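Local coordinates for outer membrane protein OMP121 (PDB 5FQ8) that probably imports nutrients across the bacterial outer membrane as a TonB-dependent receptor, a beta barrel with an internal plug domain, at residues B[71-76]-B[84-89]; B[187-192]-B[948-953]; B[800-805]-B[823-828]; B[830-835]-B[966-971]; B[902-907]-B[938-943]. All coordinates share one frame; numbering follows the deposited sequence.

Contact 1: B[71-76]-B[84-89]; sequences VQISST and NSVIIR
An antiparallel beta hairpin of the plug domain, strands 71-75 and 84-88, makes this contact. Its frame is four backbone hydrogen bonds in two pairs, Q72 with I87 and S74 with S85. Q72 N meets I87 O at 2.8 Å within the carbonyl plane, while I87 N reaches Q72 O from above its carbonyl plane. S85 N approaches S74 O nearly along its C=O axis.

V71, I73, V86 and I88 pack together on one face, which S75 and N84 continue toward the turn. V71 and V86 hold CG1 anti to the backbone N (chi1 -179° and 175°), so that V71 CG1 lies 4.0 Å from V86 CG1, side by side. The other branch, V71 CG2, rests 4.0 Å from I88 CG1. I73 swings CG1 beside its backbone N (chi1 -67°), placing I73 CG1 3.6 Å from V86 CG2. I143 of strand 138-144 packs on V71 and I88.

Q72, S74, S85 and I87 share the other face, where the extended Q72 chain runs alongside I87, Q72 NE2 3.8 Å from I87 CD1. The hydroxyls bond outward: S74 OG with R824 NH1 of barrel strand 815-825, S85 OG with the carbonyl of N958.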
# COMPACT_ATOMS: atom_id res chain seq x y z
N VAL B 71 16.08 36.92 15.83
CA VAL B 71 16.20 35.63 15.18
C VAL B 71 15.83 34.57 16.22
O VAL B 71 16.64 34.21 17.08
CB VAL B 71 17.61 35.40 14.61
CG1 VAL B 71 17.67 34.04 13.92
CG2 VAL B 71 17.95 36.48 13.62
N GLN B 72 14.61 34.08 16.14
CA GLN B 72 14.05 33.18 17.14
C GLN B 72 14.32 31.76 16.70
O GLN B 72 13.64 31.23 15.81
CB GLN B 72 12.56 33.47 17.32
CG GLN B 72 11.79 32.46 18.13
CD GLN B 72 10.30 32.75 18.12
OE1 GLN B 72 9.88 33.87 18.39
NE2 GLN B 72 9.50 31.76 17.79
N ILE B 73 15.31 31.12 17.31
CA ILE B 73 15.76 29.80 16.91
C ILE B 73 15.39 28.82 18.00
O ILE B 73 15.70 29.05 19.17
CB ILE B 73 17.27 29.79 16.63
CG1 ILE B 73 17.57 30.63 15.40
CG2 ILE B 73 17.79 28.37 16.47
CD1 ILE B 73 19.01 30.89 15.23
N SER B 74 14.74 27.73 17.62
CA SER B 74 14.29 26.75 18.59
C SER B 74 14.32 25.36 17.96
O SER B 74 14.11 25.20 16.76
CB SER B 74 12.88 27.06 19.09
OG SER B 74 12.80 28.32 19.72
N SER B 75 14.58 24.37 18.79
CA SER B 75 14.53 22.99 18.35
C SER B 75 13.16 22.41 18.63
O SER B 75 12.50 22.78 19.60
CB SER B 75 15.59 22.17 19.08
OG SER B 75 15.29 22.16 20.46
N THR B 76 12.73 21.49 17.77
CA THR B 76 11.42 20.90 17.96
C THR B 76 11.39 20.00 19.18
O THR B 76 10.39 19.97 19.90
CB THR B 76 10.99 20.12 16.72
OG1 THR B 76 11.83 18.97 16.53
CG2 THR B 76 11.05 21.00 15.49
N ASN B 84 14.83 22.13 13.34
CA ASN B 84 15.11 23.38 14.02
C ASN B 84 14.29 24.49 13.39
O ASN B 84 14.30 24.68 12.18
CB ASN B 84 16.59 23.74 13.95
CG ASN B 84 17.47 22.71 14.63
OD1 ASN B 84 17.46 22.56 15.85
ND2 ASN B 84 18.25 22.00 13.84
N SER B 85 13.62 25.25 14.23
CA SER B 85 12.84 26.38 13.78
C SER B 85 13.68 27.64 13.83
O SER B 85 14.52 27.79 14.71
CB SER B 85 11.60 26.54 14.64
OG SER B 85 10.87 27.67 14.23
N VAL B 86 13.47 28.53 12.86
CA VAL B 86 14.17 29.80 12.77
C VAL B 86 13.19 30.80 12.20
O VAL B 86 12.90 30.77 11.00
CB VAL B 86 15.43 29.73 11.90
CG1 VAL B 86 16.03 31.09 11.75
CG2 VAL B 86 16.45 28.84 12.51
N ILE B 87 12.70 31.70 13.03
CA ILE B 87 11.73 32.70 12.63
C ILE B 87 12.35 34.07 12.83
O ILE B 87 12.91 34.36 13.89
CB ILE B 87 10.41 32.56 13.41
CG1 ILE B 87 9.90 31.13 13.31
CG2 ILE B 87 9.36 33.45 12.83
CD1 ILE B 87 8.74 30.87 14.19
N ILE B 88 12.26 34.91 11.81
CA ILE B 88 12.97 36.18 11.79
C ILE B 88 11.95 37.29 11.74
O ILE B 88 11.22 37.43 10.75
CB ILE B 88 13.94 36.26 10.60
CG1 ILE B 88 15.18 35.42 10.88
CG2 ILE B 88 14.35 37.69 10.34
CD1 ILE B 88 16.26 35.67 9.91
N ARG B 89 11.89 38.07 12.81
CA ARG B 89 10.95 39.17 12.96
C ARG B 89 9.51 38.67 12.85
O ARG B 89 8.69 39.20 12.10
CB ARG B 89 11.25 40.28 11.94
CG ARG B 89 12.53 41.02 12.28
CD ARG B 89 12.86 42.14 11.32
NE ARG B 89 14.04 42.89 11.74
CZ ARG B 89 14.53 43.93 11.08
NH1 ARG B 89 13.95 44.34 9.97
NH2 ARG B 89 15.61 44.55 11.52

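Contact 2: B[187-192]-B[948-953]; sequences TVLRLP and FIDPEM
R190 supplies most of the first shell, laying its side chain across the backbone of F948 to D950. The path begins with R190 CG, 3.8 Å from D950 N. Bends at chi2 and chi3 (92° and 58°) then carry R190 CD to 3.9 Å from F948 O and R190 NH1 to 2.9 Å from I949 O. Alongside, the P192 ring sits against the F948 carbonyl, P192 CG 3.5 Å from F948 O, and P192 CB approaches the edge of the F948 ring near its plane. At the other end L189 CD2 lies 4.0 Å from D950 OD2, the two side chains crossing obliquely.

A second shell sets these groups in place. D950 OD1 accepts from E952 N at 2.9 Å, closing an Asx turn, and also pairs with K906, while R190 NH2 bonds to T942 OG1. An alanine at R190 would remove both the methylenes lying on the 948-950 backbone and the link to T942, and would probably loosen the join.

The contact lies where barrel strand 177-188 runs out: L189 packs on V940 of strand 928-941 and R974 of strand 973-983, whereas P192 and F948 lean on T833 and K834 of helix 832-839.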
# COMPACT_ATOMS: atom_id res chain seq x y z
N THR B 187 21.49 13.50 29.05
CA THR B 187 20.61 13.02 30.10
C THR B 187 19.38 13.92 30.21
O THR B 187 19.37 15.07 29.74
CB THR B 187 21.29 12.97 31.45
OG1 THR B 187 21.63 14.31 31.83
CG2 THR B 187 22.52 12.13 31.37
N VAL B 188 18.34 13.40 30.86
CA VAL B 188 17.04 14.04 30.85
C VAL B 188 17.05 15.28 31.73
O VAL B 188 17.55 15.27 32.85
CB VAL B 188 15.96 13.03 31.29
CG1 VAL B 188 16.28 12.50 32.66
CG2 VAL B 188 14.61 13.67 31.25
N LEU B 189 16.47 16.37 31.21
CA LEU B 189 16.67 17.72 31.74
C LEU B 189 15.60 18.16 32.72
O LEU B 189 15.92 18.77 33.74
CB LEU B 189 16.71 18.73 30.60
CG LEU B 189 16.78 20.19 31.02
CD1 LEU B 189 18.06 20.44 31.75
CD2 LEU B 189 16.67 21.10 29.83
N ARG B 190 14.33 17.90 32.41
CA ARG B 190 13.22 18.33 33.25
C ARG B 190 12.07 17.36 33.01
O ARG B 190 11.58 17.25 31.88
CB ARG B 190 12.83 19.78 32.93
CG ARG B 190 11.35 20.10 32.78
CD ARG B 190 10.70 20.55 34.09
NE ARG B 190 11.33 21.73 34.68
CZ ARG B 190 10.94 22.98 34.45
NH1 ARG B 190 9.93 23.21 33.64
NH2 ARG B 190 11.56 23.99 35.04
N LEU B 191 11.72 16.62 34.03
CA LEU B 191 10.50 15.84 34.05
C LEU B 191 9.49 16.55 34.92
O LEU B 191 9.85 17.40 35.73
CB LEU B 191 10.77 14.43 34.60
CG LEU B 191 11.69 13.55 33.77
CD1 LEU B 191 12.07 12.31 34.54
CD2 LEU B 191 11.02 13.16 32.48
N PRO B 192 8.20 16.26 34.76
CA PRO B 192 7.21 16.96 35.58
C PRO B 192 7.40 16.63 37.04
O PRO B 192 7.78 15.52 37.41
CB PRO B 192 5.88 16.42 35.03
CG PRO B 192 6.20 16.00 33.66
CD PRO B 192 7.55 15.41 33.75
N PHE B 948 6.29 21.51 34.60
CA PHE B 948 5.99 20.36 33.76
C PHE B 948 6.96 20.18 32.61
O PHE B 948 7.48 19.07 32.44
CB PHE B 948 4.55 20.47 33.24
CG PHE B 948 3.56 20.82 34.30
CD1 PHE B 948 3.33 19.97 35.36
CD2 PHE B 948 2.90 22.02 34.26
CE1 PHE B 948 2.46 20.31 36.33
CE2 PHE B 948 2.03 22.35 35.23
CZ PHE B 948 1.80 21.50 36.27
N ILE B 949 7.22 21.20 31.81
CA ILE B 949 7.95 21.02 30.57
C ILE B 949 9.06 22.04 30.39
O ILE B 949 9.01 23.15 30.94
CB ILE B 949 7.02 21.12 29.35
CG1 ILE B 949 6.37 22.49 29.33
CG2 ILE B 949 6.00 20.05 29.39
CD1 ILE B 949 5.77 22.83 28.00
N ASP B 950 10.05 21.67 29.61
CA ASP B 950 10.93 22.64 28.99
C ASP B 950 10.14 23.18 27.82
O ASP B 950 9.89 22.45 26.86
CB ASP B 950 12.25 22.01 28.56
CG ASP B 950 13.04 22.87 27.59
OD1 ASP B 950 12.65 24.00 27.27
OD2 ASP B 950 14.09 22.40 27.12
N PRO B 951 9.73 24.43 27.86
CA PRO B 951 8.89 24.98 26.79
C PRO B 951 9.43 24.87 25.38
O PRO B 951 8.73 25.27 24.45
CB PRO B 951 8.77 26.44 27.20
CG PRO B 951 8.86 26.42 28.64
CD PRO B 951 9.80 25.33 29.00
N GLU B 952 10.65 24.38 25.18
CA GLU B 952 11.19 24.28 23.83
C GLU B 952 10.81 22.92 23.24
O GLU B 952 11.62 22.02 23.06
CB GLU B 952 12.70 24.46 23.86
CG GLU B 952 13.26 24.89 22.53
CD GLU B 952 14.76 25.05 22.52
OE1 GLU B 952 15.33 25.21 23.61
OE2 GLU B 952 15.34 25.02 21.43
N MET B 953 9.52 22.81 22.91
CA MET B 953 8.89 21.53 22.62
C MET B 953 7.75 21.71 21.63
O MET B 953 6.93 22.61 21.81
CB MET B 953 8.32 20.89 23.88
CG MET B 953 9.10 19.78 24.47
SD MET B 953 8.15 19.26 25.88
CE MET B 953 9.20 17.98 26.51

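Contact 3: B[800-805]-B[823-828]; sequences NKYQMG and IRQGGV
I823, Q825 and N800 bury the most surface here, and each meets the opposite segment differently. I823 is the apolar case. It lies side by side with M804, I823 CB 3.9 Å from M804 CG; M804 holds CG in the crowded position between its backbone N and carbonyl carbon (chi1 74°). The two residues form a hydrogen-bonded antiparallel pair, with M804 N donating to I823 O and I823 N to M804 O, both nearly along the C=O axis.

Q825 passes over a face of the Y802 ring. Its CB makes a CH-pi contact, 3.9 Å from the Y802 ring centroid, and Q825 CG continues to 3.4 Å from Y802 OH before the bend at chi2 (-77°) leads the amide away. The carbonyl of Q825 serves two successive residues, a classic beta bulge: Y802 N donates a straight bond to Q825 O at 3.2 Å and K801 N a weak, bent one.

N800 ND2 donates to G826 O at 2.7 Å, in the amide plane and in the carbonyl plane, while N800 OD1 takes a bond from a water that R824 NH1 also donates to; R824 NH1 bonds as well to S74 OG of the plug. A CB on G826 would run into K801 N, and at the backbone angles of G826 it would also be pressed against the carbonyl O of Q825.

The contact ties the open end of barrel hairpin 802-812/815-825, with M804 packing on W722 and F724 of strand 716-731 and I823 on V905 of strand 899-915.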
# COMPACT_ATOMS: atom_id res chain seq x y z
N ASN B 800 6.19 35.35 22.69
CA ASN B 800 6.97 35.95 23.76
C ASN B 800 6.77 37.46 23.79
O ASN B 800 6.81 38.12 22.75
CB ASN B 800 8.45 35.65 23.56
CG ASN B 800 8.78 34.21 23.74
OD1 ASN B 800 9.59 33.66 23.00
ND2 ASN B 800 8.17 33.57 24.70
N LYS B 801 6.59 38.01 24.99
CA LYS B 801 6.47 39.46 25.08
C LYS B 801 7.80 40.13 24.81
O LYS B 801 7.83 41.25 24.29
CB LYS B 801 5.93 39.86 26.44
CG LYS B 801 4.49 39.42 26.68
CD LYS B 801 3.52 40.18 25.78
CE LYS B 801 2.20 39.44 25.65
NZ LYS B 801 1.65 39.08 26.97
N TYR B 802 8.90 39.47 25.16
CA TYR B 802 10.24 39.91 24.79
C TYR B 802 11.18 38.71 24.86
O TYR B 802 10.87 37.70 25.49
CB TYR B 802 10.73 41.04 25.70
CG TYR B 802 10.94 40.68 27.16
CD1 TYR B 802 12.15 40.18 27.61
CD2 TYR B 802 9.95 40.91 28.09
CE1 TYR B 802 12.36 39.88 28.95
CE2 TYR B 802 10.14 40.62 29.42
CZ TYR B 802 11.34 40.11 29.85
OH TYR B 802 11.53 39.83 31.19
N GLN B 803 12.32 38.84 24.19
CA GLN B 803 13.35 37.82 24.21
C GLN B 803 14.69 38.49 24.40
O GLN B 803 14.91 39.60 23.92
CB GLN B 803 13.38 37.00 22.90
CG GLN B 803 12.02 36.70 22.27
CD GLN B 803 12.11 36.30 20.81
OE1 GLN B 803 12.76 35.32 20.47
NE2 GLN B 803 11.48 37.07 19.95
N MET B 804 15.60 37.81 25.08
CA MET B 804 16.94 38.38 25.18
C MET B 804 17.93 37.31 25.60
O MET B 804 17.55 36.22 26.05
CB MET B 804 16.97 39.54 26.16
CG MET B 804 16.91 39.15 27.60
SD MET B 804 16.91 40.60 28.63
CE MET B 804 17.16 39.84 30.22
N GLY B 805 19.21 37.64 25.43
CA GLY B 805 20.30 36.75 25.80
C GLY B 805 21.49 37.53 26.29
O GLY B 805 21.73 38.66 25.87
N ILE B 823 16.88 33.94 27.32
CA ILE B 823 15.80 34.44 28.16
C ILE B 823 14.65 34.86 27.28
O ILE B 823 14.75 35.83 26.53
CB ILE B 823 16.24 35.61 29.05
CG1 ILE B 823 17.29 35.13 30.04
CG2 ILE B 823 15.06 36.15 29.80
CD1 ILE B 823 18.67 35.39 29.58
N ARG B 824 13.54 34.13 27.37
CA ARG B 824 12.35 34.38 26.58
C ARG B 824 11.19 34.41 27.54
O ARG B 824 11.01 33.47 28.32
CB ARG B 824 12.13 33.31 25.51
CG ARG B 824 13.40 32.85 24.83
CD ARG B 824 13.14 31.91 23.70
NE ARG B 824 14.39 31.59 23.06
CZ ARG B 824 14.51 30.87 21.96
NH1 ARG B 824 13.44 30.41 21.35
NH2 ARG B 824 15.71 30.63 21.47
N GLN B 825 10.40 35.48 27.48
CA GLN B 825 9.38 35.73 28.47
C GLN B 825 8.07 36.07 27.78
O GLN B 825 8.03 36.95 26.92
CB GLN B 825 9.78 36.88 29.40
CG GLN B 825 10.93 36.55 30.32
CD GLN B 825 10.51 35.68 31.49
OE1 GLN B 825 9.35 35.70 31.89
NE2 GLN B 825 11.46 34.92 32.04
N GLY B 826 7.02 35.38 28.18
CA GLY B 826 5.70 35.73 27.71
C GLY B 826 5.14 34.72 26.72
O GLY B 826 5.87 34.02 26.02
N GLY B 827 3.82 34.67 26.67
CA GLY B 827 3.13 33.77 25.78
C GLY B 827 2.71 32.49 26.46
O GLY B 827 2.93 32.26 27.66
N VAL B 828 2.11 31.61 25.67
CA VAL B 828 1.47 30.42 26.20
C VAL B 828 1.48 29.33 25.14
O VAL B 828 1.58 29.60 23.95
CB VAL B 828 0.03 30.76 26.67
CG1 VAL B 828 -0.88 30.94 25.50
CG2 VAL B 828 -0.49 29.72 27.61
O HOH W 1 10.26 30.99 21.64
O HOH W 2 2.11 36.91 28.16

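Contact 4: B[830-835]-B[966-971]; sequences YSRTKD and EYTANP
Y830 opens the contact with its backbone: Y830 O accepts from E966 N at 2.9 Å, nearly along the C=O axis. Its ring crosses that of Y967 obliquely, Y830 CE2 lying 3.7 Å from Y967 CD1, and its hydroxyl donates to D835 OD2 on the anti lone pair, tethering the ring to the following helix. S831, with OG anti to the backbone N (chi1 158°), is the N-cap: S831 OG accepts from K834 N at 3.1 Å and gives a weak bond to E966 OE1.

R832 contributes a straight backbone bond, R832 N to E966 O at 3.0 Å. Its side chain extends over Y967, where R832 CD sits above the ring as a CH-pi contact, 3.4 Å from the Y967 ring centroid. The guanidinium, tilted 52° to that ring, bonds to N332 and has T968 CG2 at its edge, 3.4 Å from R832 NH1. An alanine at Y967 would remove the surface beneath R832 CD and the neighbour of the Y830 ring, and would probably leave the arginine less firmly placed.

The T833 hydroxyl is linked through a water to A969 O, while T833 N makes a weak bond toward E966 OE2, a carboxylate oxygen whose position is less certain. The whole is a short parallel strand pairing, 828-831 with 965-966, that passes straight into the capped N-terminus of helix 832-839.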
# COMPACT_ATOMS: atom_id res chain seq x y z
N TYR B 830 -0.04 25.02 24.47
CA TYR B 830 -0.76 23.87 24.99
C TYR B 830 0.22 22.79 25.42
O TYR B 830 1.15 22.46 24.68
CB TYR B 830 -1.72 23.27 23.96
CG TYR B 830 -2.29 21.96 24.46
CD1 TYR B 830 -3.37 21.95 25.33
CD2 TYR B 830 -1.73 20.73 24.11
CE1 TYR B 830 -3.88 20.78 25.82
CE2 TYR B 830 -2.24 19.55 24.61
CZ TYR B 830 -3.32 19.58 25.46
OH TYR B 830 -3.85 18.43 25.98
N SER B 831 -0.02 22.19 26.57
CA SER B 831 0.89 21.17 27.07
C SER B 831 0.14 19.90 27.45
O SER B 831 -0.49 19.86 28.51
CB SER B 831 1.68 21.68 28.26
OG SER B 831 2.13 20.58 29.00
N ARG B 832 0.26 18.85 26.63
CA ARG B 832 -0.36 17.58 26.99
C ARG B 832 0.37 16.89 28.13
O ARG B 832 -0.18 15.98 28.74
CB ARG B 832 -0.43 16.64 25.76
CG ARG B 832 -1.43 15.49 25.88
CD ARG B 832 -1.19 14.35 24.92
NE ARG B 832 -2.19 13.29 25.08
CZ ARG B 832 -2.01 12.19 25.80
NH1 ARG B 832 -0.87 11.97 26.39
NH2 ARG B 832 -2.98 11.32 25.93
N THR B 833 1.59 17.32 28.44
CA THR B 833 2.32 16.74 29.56
C THR B 833 1.70 17.15 30.89
O THR B 833 1.65 16.36 31.83
CB THR B 833 3.78 17.16 29.51
OG1 THR B 833 4.30 16.90 28.21
CG2 THR B 833 4.56 16.38 30.50
N LYS B 834 1.22 18.39 30.98
CA LYS B 834 0.43 18.77 32.13
C LYS B 834 -0.93 18.10 32.09
O LYS B 834 -1.42 17.62 33.11
CB LYS B 834 0.30 20.29 32.18
CG LYS B 834 -0.33 20.83 33.43
CD LYS B 834 -0.74 22.28 33.26
CE LYS B 834 -1.30 22.84 34.54
NZ LYS B 834 -1.67 24.26 34.39
N ASP B 835 -1.53 18.02 30.90
CA ASP B 835 -2.82 17.37 30.73
C ASP B 835 -2.81 15.96 31.30
O ASP B 835 -3.64 15.60 32.14
CB ASP B 835 -3.19 17.34 29.25
CG ASP B 835 -4.66 17.44 29.02
OD1 ASP B 835 -5.44 17.00 29.88
OD2 ASP B 835 -5.05 17.96 27.96
N GLU B 966 2.84 21.29 22.68
CA GLU B 966 3.54 20.02 22.71
C GLU B 966 2.53 18.95 23.07
O GLU B 966 1.73 19.14 23.98
CB GLU B 966 4.67 20.05 23.74
CG GLU B 966 4.78 18.78 24.56
CD GLU B 966 4.05 18.88 25.86
OE1 GLU B 966 3.70 20.00 26.22
OE2 GLU B 966 3.82 17.86 26.52
N TYR B 967 2.58 17.82 22.37
CA TYR B 967 1.56 16.79 22.55
C TYR B 967 2.21 15.53 23.11
O TYR B 967 2.23 14.48 22.47
CB TYR B 967 0.82 16.53 21.24
CG TYR B 967 -0.59 16.10 21.53
CD1 TYR B 967 -1.53 17.02 21.96
CD2 TYR B 967 -0.97 14.78 21.44
CE1 TYR B 967 -2.80 16.63 22.26
CE2 TYR B 967 -2.24 14.39 21.74
CZ TYR B 967 -3.15 15.33 22.15
OH TYR B 967 -4.43 14.97 22.45
N THR B 968 2.66 15.63 24.35
CA THR B 968 3.56 14.67 24.98
C THR B 968 4.75 14.37 24.09
O THR B 968 5.14 13.23 23.87
CB THR B 968 2.85 13.37 25.38
OG1 THR B 968 1.95 12.98 24.35
CG2 THR B 968 2.10 13.58 26.65
N ALA B 969 5.34 15.44 23.56
CA ALA B 969 6.68 15.36 23.04
C ALA B 969 7.60 14.75 24.08
O ALA B 969 7.34 14.83 25.28
CB ALA B 969 7.19 16.75 22.66
N ASN B 970 8.66 14.11 23.61
CA ASN B 970 9.56 13.47 24.54
C ASN B 970 10.28 14.50 25.40
O ASN B 970 10.49 15.64 24.97
CB ASN B 970 10.57 12.63 23.78
CG ASN B 970 9.94 11.52 23.01
OD1 ASN B 970 9.03 10.86 23.47
ND2 ASN B 970 10.43 11.30 21.80
N PRO B 971 10.66 14.15 26.62
CA PRO B 971 11.36 15.10 27.49
C PRO B 971 12.60 15.67 26.82
O PRO B 971 13.29 14.98 26.08
CB PRO B 971 11.73 14.25 28.70
CG PRO B 971 10.80 13.13 28.69
CD PRO B 971 10.47 12.85 27.27
O HOH W 3 6.72 15.76 28.04

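Contact 5: B[902-907]-B[938-943]; sequences KSYVKL and LFVWTP
W941 turns its indole across the neighbouring strand, and its atoms can be followed outward one by one. W941 CB stands 3.8 Å from V905 O. With CG anti to the carbonyl carbon (chi1 -69°) and chi2 at -87°, the six-membered ring turns its edge to the backbone of 905-907: W941 CE3 lies 3.3 Å from V905 O and 4.1 Å from V905 CG1. At the far end W941 CZ3 comes to 3.8 Å from L907 N, with L907 CB slightly farther off. One face of the indole is covered from within its own strand by F939 CD1, offset toward the rim.

The backbone below is hydrogen-bonded in antiparallel fashion. V905 N donates to W941 O within the carbonyl plane, and W941 N returns a bond to V905 O at 2.8 Å; L938 N closes on L907 O.

K906, V940 and Y904 gather on the reverse face. K906 lies alongside V940, K906 CE 3.9 Å from V940 CG2, and its amine forms salt bridges with E952 and D950. V940 CG2 also touches Y904 CB, at 3.9 Å.

W941 and F939 lie on the surface, and a bound detergent sits close to L938, consistent with a membrane-facing wall. Strands 899-915 and 928-941 are thus antiparallel neighbours of a transmembrane beta barrel, apolar outside and charged where K906 meets the 948-953 loop.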
# COMPACT_ATOMS: atom_id res chain seq x y z
N LYS B 902 4.99 30.04 28.41
CA LYS B 902 6.09 29.76 27.50
C LYS B 902 7.43 30.24 28.03
O LYS B 902 8.47 29.88 27.48
CB LYS B 902 5.80 30.43 26.15
CG LYS B 902 5.84 29.55 24.93
CD LYS B 902 5.39 30.34 23.71
CE LYS B 902 6.04 29.85 22.41
NZ LYS B 902 6.03 28.36 22.29
N SER B 903 7.43 31.01 29.11
CA SER B 903 8.60 31.76 29.53
C SER B 903 9.65 30.84 30.13
O SER B 903 9.32 29.86 30.79
CB SER B 903 8.20 32.83 30.54
OG SER B 903 7.31 33.77 29.95
N TYR B 904 10.92 31.17 29.88
CA TYR B 904 12.01 30.44 30.51
C TYR B 904 13.30 31.26 30.46
O TYR B 904 13.46 32.16 29.63
CB TYR B 904 12.23 29.06 29.87
CG TYR B 904 12.65 29.03 28.40
CD1 TYR B 904 13.98 29.25 28.03
CD2 TYR B 904 11.74 28.73 27.40
CE1 TYR B 904 14.36 29.21 26.71
CE2 TYR B 904 12.11 28.69 26.08
CZ TYR B 904 13.43 28.92 25.74
OH TYR B 904 13.81 28.88 24.42
N VAL B 905 14.19 30.96 31.40
CA VAL B 905 15.59 31.35 31.34
C VAL B 905 16.39 30.07 31.19
O VAL B 905 16.14 29.10 31.91
CB VAL B 905 16.08 32.13 32.58
CG1 VAL B 905 17.52 32.47 32.41
CG2 VAL B 905 15.28 33.40 32.81
N LYS B 906 17.34 30.06 30.27
CA LYS B 906 18.07 28.84 29.98
C LYS B 906 19.57 29.08 29.96
O LYS B 906 20.05 30.00 29.29
CB LYS B 906 17.62 28.24 28.66
CG LYS B 906 17.56 26.75 28.67
CD LYS B 906 17.09 26.21 27.36
CE LYS B 906 15.63 25.92 27.37
NZ LYS B 906 15.23 25.44 26.04
N LEU B 907 20.31 28.25 30.69
CA LEU B 907 21.73 28.09 30.44
C LEU B 907 21.90 27.37 29.11
O LEU B 907 22.00 26.14 29.05
CB LEU B 907 22.40 27.32 31.58
CG LEU B 907 23.92 27.20 31.48
CD1 LEU B 907 24.55 28.52 31.12
CD2 LEU B 907 24.51 26.68 32.76
N LEU B 938 21.58 23.14 29.42
CA LEU B 938 22.09 22.60 30.67
C LEU B 938 21.14 22.75 31.83
O LEU B 938 21.05 21.86 32.68
CB LEU B 938 23.43 23.26 31.00
CG LEU B 938 24.63 22.66 30.29
CD1 LEU B 938 25.90 23.24 30.82
CD2 LEU B 938 24.61 21.16 30.47
N PHE B 939 20.42 23.86 31.91
CA PHE B 939 19.50 24.06 33.01
C PHE B 939 18.44 25.04 32.55
O PHE B 939 18.75 25.99 31.84
CB PHE B 939 20.25 24.58 34.24
CG PHE B 939 19.55 24.33 35.53
CD1 PHE B 939 18.51 25.15 35.94
CD2 PHE B 939 19.93 23.28 36.34
CE1 PHE B 939 17.86 24.94 37.14
CE2 PHE B 939 19.29 23.05 37.54
CZ PHE B 939 18.24 23.88 37.94
N VAL B 940 17.19 24.80 32.93
CA VAL B 940 16.08 25.64 32.50
C VAL B 940 15.31 26.09 33.73
O VAL B 940 15.07 25.30 34.64
CB VAL B 940 15.19 24.91 31.48
CG1 VAL B 940 14.61 23.67 32.10
CG2 VAL B 940 14.13 25.83 30.95
N TRP B 941 14.97 27.37 33.76
CA TRP B 941 14.22 27.98 34.86
C TRP B 941 12.90 28.48 34.31
O TRP B 941 12.88 29.29 33.39
CB TRP B 941 14.99 29.14 35.50
CG TRP B 941 16.22 28.78 36.26
CD1 TRP B 941 16.30 28.42 37.57
CD2 TRP B 941 17.55 28.77 35.76
NE1 TRP B 941 17.60 28.17 37.92
CE2 TRP B 941 18.39 28.38 36.82
CE3 TRP B 941 18.12 29.04 34.52
CZ2 TRP B 941 19.77 28.26 36.67
CZ3 TRP B 941 19.49 28.92 34.37
CH2 TRP B 941 20.30 28.54 35.44
N THR B 942 11.81 28.00 34.88
CA THR B 942 10.47 28.39 34.47
C THR B 942 9.74 29.04 35.63
O THR B 942 10.08 28.80 36.79
CB THR B 942 9.68 27.18 33.97
OG1 THR B 942 9.69 26.15 34.97
CG2 THR B 942 10.29 26.67 32.70
N PRO B 943 8.74 29.87 35.35
CA PRO B 943 7.93 30.44 36.42
C PRO B 943 7.29 29.38 37.30
O PRO B 943 7.11 28.23 36.90
CB PRO B 943 6.86 31.22 35.65
CG PRO B 943 7.55 31.65 34.43
CD PRO B 943 8.47 30.52 34.06

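Overall arrangement
Contacts 1 and 4 are buried, whereas contacts 2, 3 and 5 are partly exposed. Contact 1 alone belongs to the plug; it is fastened to contact 3 through S74 and I73, both bonded by R824, and to contact 2 through S75 N and E952. Contacts 3 and 5 share adjacent barrel strands, 815-825 and 899-915, joined by R824 O with Y904 N and G826 N with S903 OG. Contact 2 mediates: E952 pairs with K906 of contact 5, and P192, F948 and I949 pack on the helix of contact 4. Regular strand pairing dominates contacts 1, 3 and 5, while side-chain packing on loop backbone rules contact 2 and helix capping marks contact 4.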